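Local coordinates for protein 4-oxalocrotonate tautomerase family enzyme (Burkholderia sp. RPE67, PDB 6VVM) that belongs to the tautomerase superfamily and builds a trimer from chains that each carry two tandem beta-alpha-beta units, at residues A[70-73]-A[74-78]; A[25-28]-A[29-33]. All coordinates share one frame; numbering follows the deposited sequence.

Contact 1: residues A[70-73]-A[74-78]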
loop_
_atom_site.group_PDB
_atom_site.type_symbol
_atom_site.label_atom_id
_atom_site.label_comp_id
_atom_site.label_asym_id
_atom_site.label_seq_id
_atom_site.Cartn_x
_atom_site.Cartn_y
_atom_site.Cartn_z
ATOM N N ALA A 70 3.182 -16.197 0.965
ATOM C CA ALA A 70 4.311 -16.677 1.751
ATOM C C ALA A 70 4.851 -17.999 1.199
ATOM O O ALA A 70 4.139 -18.771 0.545
ATOM C CB ALA A 70 3.914 -16.836 3.221
ATOM N N GLY A 71 6.135 -18.243 1.445
ATOM C CA GLY A 71 6.751 -19.487 1.018
ATOM C C GLY A 71 8.046 -19.337 0.243
ATOM O O GLY A 71 8.817 -20.295 0.114
ATOM N N ARG A 72 8.307 -18.155 -0.295
ATOM C CA ARG A 72 9.518 -17.988 -1.081
ATOM C C ARG A 72 10.736 -18.034 -0.164
ATOM O O ARG A 72 10.677 -17.607 0.990
ATOM C CB ARG A 72 9.471 -16.680 -1.862
ATOM C CG ARG A 72 8.767 -16.797 -3.212
ATOM C CD ARG A 72 7.285 -17.182 -3.106
ATOM N NE ARG A 72 6.737 -17.318 -4.451
ATOM C CZ ARG A 72 5.609 -16.767 -4.883
ATOM N NH1 ARG A 72 5.256 -16.940 -6.148
ATOM N NH2 ARG A 72 4.825 -16.057 -4.064
ATOM N N THR A 73 11.833 -18.600 -0.670
ATOM C CA THR A 73 13.073 -18.646 0.100
ATOM C C THR A 73 13.738 -17.273 0.138
ATOM O O THR A 73 13.443 -16.392 -0.669
ATOM C CB THR A 73 14.054 -19.657 -0.501
ATOM O OG1 THR A 73 14.473 -19.197 -1.797
ATOM C CG2 THR A 73 13.401 -21.026 -0.635
ATOM N N GLU A 74 14.670 -17.107 1.084
ATOM C CA GLU A 74 15.472 -15.885 1.114
ATOM C C GLU A 74 16.216 -15.681 -0.199
ATOM O O GLU A 74 16.364 -14.546 -0.666
ATOM C CB GLU A 74 16.457 -15.920 2.288
ATOM C CG GLU A 74 15.768 -15.931 3.658
ATOM C CD GLU A 74 16.718 -15.622 4.802
ATOM O OE1 GLU A 74 17.741 -14.946 4.561
ATOM O OE2 GLU A 74 16.435 -16.042 5.945
ATOM N N ALA A 75 16.692 -16.773 -0.803
ATOM C CA ALA A 75 17.400 -16.695 -2.076
ATOM C C ALA A 75 16.507 -16.147 -3.182
ATOM O O ALA A 75 16.927 -15.295 -3.973
ATOM C CB ALA A 75 17.926 -18.079 -2.460
ATOM N N GLN A 76 15.274 -16.644 -3.272
ATOM C CA GLN A 76 14.342 -16.112 -4.264
ATOM C C GLN A 76 14.075 -14.630 -4.030
ATOM O O GLN A 76 14.042 -13.835 -4.978
ATOM C CB GLN A 76 13.030 -16.888 -4.225
ATOM C CG GLN A 76 13.124 -18.325 -4.758
ATOM C CD GLN A 76 11.799 -19.051 -4.667
ATOM O OE1 GLN A 76 11.379 -19.453 -3.580
ATOM N NE2 GLN A 76 11.112 -19.191 -5.798
ATOM N N LYS A 77 13.881 -14.243 -2.771
ATOM C CA LYS A 77 13.584 -12.845 -2.468
ATOM C C LYS A 77 14.773 -11.945 -2.787
ATOM O O LYS A 77 14.598 -10.834 -3.296
ATOM C CB LYS A 77 13.178 -12.716 -1.005
ATOM C CG LYS A 77 11.919 -13.469 -0.661
ATOM C CD LYS A 77 11.530 -13.285 0.804
ATOM C CE LYS A 77 10.216 -13.992 1.114
ATOM N NZ LYS A 77 9.921 -13.938 2.566
ATOM N N GLU A 78 15.990 -12.406 -2.487
ATOM C CA GLU A 78 17.194 -11.668 -2.867
ATOM C C GLU A 78 17.264 -11.462 -4.374
ATOM O O GLU A 78 17.611 -10.373 -4.848
ATOM C CB GLU A 78 18.433 -12.422 -2.383
ATOM C CG GLU A 78 19.750 -11.698 -2.562
ATOM C CD GLU A 78 20.878 -12.409 -1.840
ATOM O OE1 GLU A 78 21.869 -12.774 -2.498
ATOM O OE2 GLU A 78 20.760 -12.625 -0.614
HETATM O O HOH W 1 9.539 -21.166 -2.884
HETATM O O HOH W 2 8.047 -19.581 -5.636
#
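Q76 and T73 face each other across the start of helix 74-92 and form a capping box, each side chain taking the other's backbone N-H. Followed outward, Q76 CB rests 3.6 Å from T73 O. With chi1 at -70°, CG stands anti to the carbonyl carbon of Q76 and packs 3.4 Å from T73 OG1, and the extended chain then leads back over the loop. At the tip, OE1 accepts from T73 N at 3.1 Å in a nearly straight bond (165°) and lies 3.4 Å from R72 CA. Water 1 gives OE1 a second donor and ties it to G71 O. On the other arm of the amide, NE2 donates to water 2, which also accepts from R72 NE; R72 NH2 goes to I69 O. The reciprocal half of the box is Q76 N to T73 OG1, 3.1 Å. K77 N closes the first turn on T73 O at 3.0 Å; the extended K77 chain passes T73 O with its CG and brings CE 3.6 Å from R72 O, on its way to its salt-bridge partner D105. Bonds on both arms would hold the amide against rotation, and a side chain satisfies the first-turn N-H of Q76.

Contact 2: residues A[25-28]-A[29-33]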
loop_
_atom_site.group_PDB
_atom_site.type_symbol
_atom_site.label_atom_id
_atom_site.label_comp_id
_atom_site.label_asym_id
_atom_site.label_seq_id
_atom_site.Cartn_x
_atom_site.Cartn_y
_atom_site.Cartn_z
ATOM N N ARG A 25 9.010 -9.715 -16.553
ATOM C CA ARG A 25 10.106 -10.632 -16.852
ATOM C C ARG A 25 11.025 -10.783 -15.652
ATOM O O ARG A 25 11.559 -11.869 -15.400
ATOM C CB ARG A 25 10.904 -10.134 -18.054
ATOM C CG ARG A 25 10.105 -10.000 -19.316
ATOM C CD ARG A 25 10.958 -9.354 -20.420
ATOM N NE ARG A 25 10.157 -9.173 -21.621
ATOM C CZ ARG A 25 10.012 -10.100 -22.562
ATOM N NH1 ARG A 25 10.640 -11.266 -22.459
ATOM N NH2 ARG A 25 9.256 -9.850 -23.619
ATOM N N ALA A 26 11.208 -9.703 -14.895
ATOM C CA ALA A 26 12.085 -9.751 -13.733
ATOM C C ALA A 26 11.522 -10.681 -12.679
ATOM O O ALA A 26 12.274 -11.415 -12.023
ATOM C CB ALA A 26 12.271 -8.340 -13.151
ATOM N N THR A 27 10.193 -10.655 -12.509
ATOM C CA THR A 27 9.542 -11.453 -11.484
ATOM C C THR A 27 9.505 -12.918 -11.891
ATOM O O THR A 27 9.806 -13.797 -11.079
ATOM C CB THR A 27 8.130 -10.908 -11.234
ATOM O OG1 THR A 27 8.220 -9.534 -10.821
ATOM C CG2 THR A 27 7.406 -11.711 -10.153
ATOM N N VAL A 28 9.192 -13.191 -13.163
ATOM C CA VAL A 28 9.218 -14.565 -13.674
ATOM C C VAL A 28 10.588 -15.199 -13.446
ATOM O O VAL A 28 10.693 -16.326 -12.952
ATOM C CB VAL A 28 8.838 -14.603 -15.167
ATOM C CG1 VAL A 28 9.043 -16.039 -15.737
ATOM C CG2 VAL A 28 7.414 -14.160 -15.368
ATOM N N ASP A 29 11.657 -14.498 -13.831
ATOM C CA ASP A 29 12.995 -15.056 -13.675
ATOM C C ASP A 29 13.381 -15.215 -12.209
ATOM O O ASP A 29 14.102 -16.158 -11.860
ATOM C CB ASP A 29 14.028 -14.184 -14.389
ATOM C CG ASP A 29 13.977 -14.324 -15.906
ATOM O OD1 ASP A 29 13.229 -15.194 -16.429
ATOM O OD2 ASP A 29 14.694 -13.550 -16.573
ATOM N N ALA A 30 12.913 -14.317 -11.335
ATOM C CA ALA A 30 13.446 -14.292 -9.980
ATOM C C ALA A 30 12.799 -15.340 -9.097
ATOM O O ALA A 30 13.485 -15.997 -8.305
ATOM C CB ALA A 30 13.253 -12.902 -9.358
ATOM N N ILE A 31 11.478 -15.462 -9.173
ATOM C CA ILE A 31 10.722 -16.329 -8.281
ATOM C C ILE A 31 9.898 -17.366 -9.027
ATOM O O ILE A 31 9.286 -18.228 -8.380
ATOM C CB ILE A 31 9.817 -15.508 -7.334
ATOM C CG1 ILE A 31 8.583 -14.994 -8.072
ATOM C CG2 ILE A 31 10.603 -14.311 -6.745
ATOM C CD1 ILE A 31 7.589 -14.259 -7.165
ATOM N N GLY A 32 9.855 -17.317 -10.355
ATOM C CA GLY A 32 9.212 -18.368 -11.118
ATOM C C GLY A 32 7.706 -18.294 -11.181
ATOM O O GLY A 32 7.066 -19.293 -11.526
ATOM N N ALA A 33 7.110 -17.159 -10.842
ATOM C CA ALA A 33 5.678 -17.021 -11.017
ATOM C C ALA A 33 5.355 -16.969 -12.508
ATOM O O ALA A 33 6.108 -16.370 -13.285
ATOM C CB ALA A 33 5.169 -15.752 -10.324
HETATM O O HOH W 3 11.547 -13.744 -17.680
#
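V28, D29 and T27 bury the most surface where helix 13-31 ends, in the helix of a beta-alpha-beta unit whose strands are 2-8 and 39-45. After G32 the chain folds back, so that A33 O comes to lie 3.3 Å from V28 CG2 and rests against the isopropyl group, nearer CG2 than CG1. D29 folds back on the preceding turn. Its chi1 of -74° sets CG anti to its own carbonyl carbon and lays the carboxylate beside R25 O, with CB and CG each 3.5 Å from that oxygen. D29 N donates to R25 O in an ordinary helical bond, and water 3 donates to this carbonyl and, weakly, to D29 OD1. T27 uses its methyl: CG2, anti to the backbone N, lies side by side with I31 and meets CD1 at 3.9 Å, while OG1 turns back to L23 O. This pair belongs to the buried side of the helix, where T27 touches L84 and I31 touches L80, both on helix 74-92. The last turn remains helical through I31 N to T27 O, a bond of 3.0 Å at 172°. Beyond it G32 turns to positive phi (79°), a conformation that favours glycine; its N bonds weakly to V28 O, and its CA comes within 3.1 Å of V28 O in a CA-H...O contact.

In the fold
Contact 2 comes first along the chain, closing helix 13-31, and contact 1 follows, opening helix 74-92 after strand 63-69. Their centres are about 12 Å apart. The two helices pack against each other, and the C-terminal end of the first lies beside the start of the second. There Q76 NE2 packs 3.3 Å from I31 O, and R72 NH1 lies 3.7 Å from I31 CD1. Each contact belongs to a different tautomerase half, and strands 2-8 and 63-69, which precede the helices, are neighbours in the four-stranded mixed sheet. The helix-end junction is thus one place where the two halves meet, beside the shared sheet; contact 1 also touches a second subunit through E74, K77 and E78.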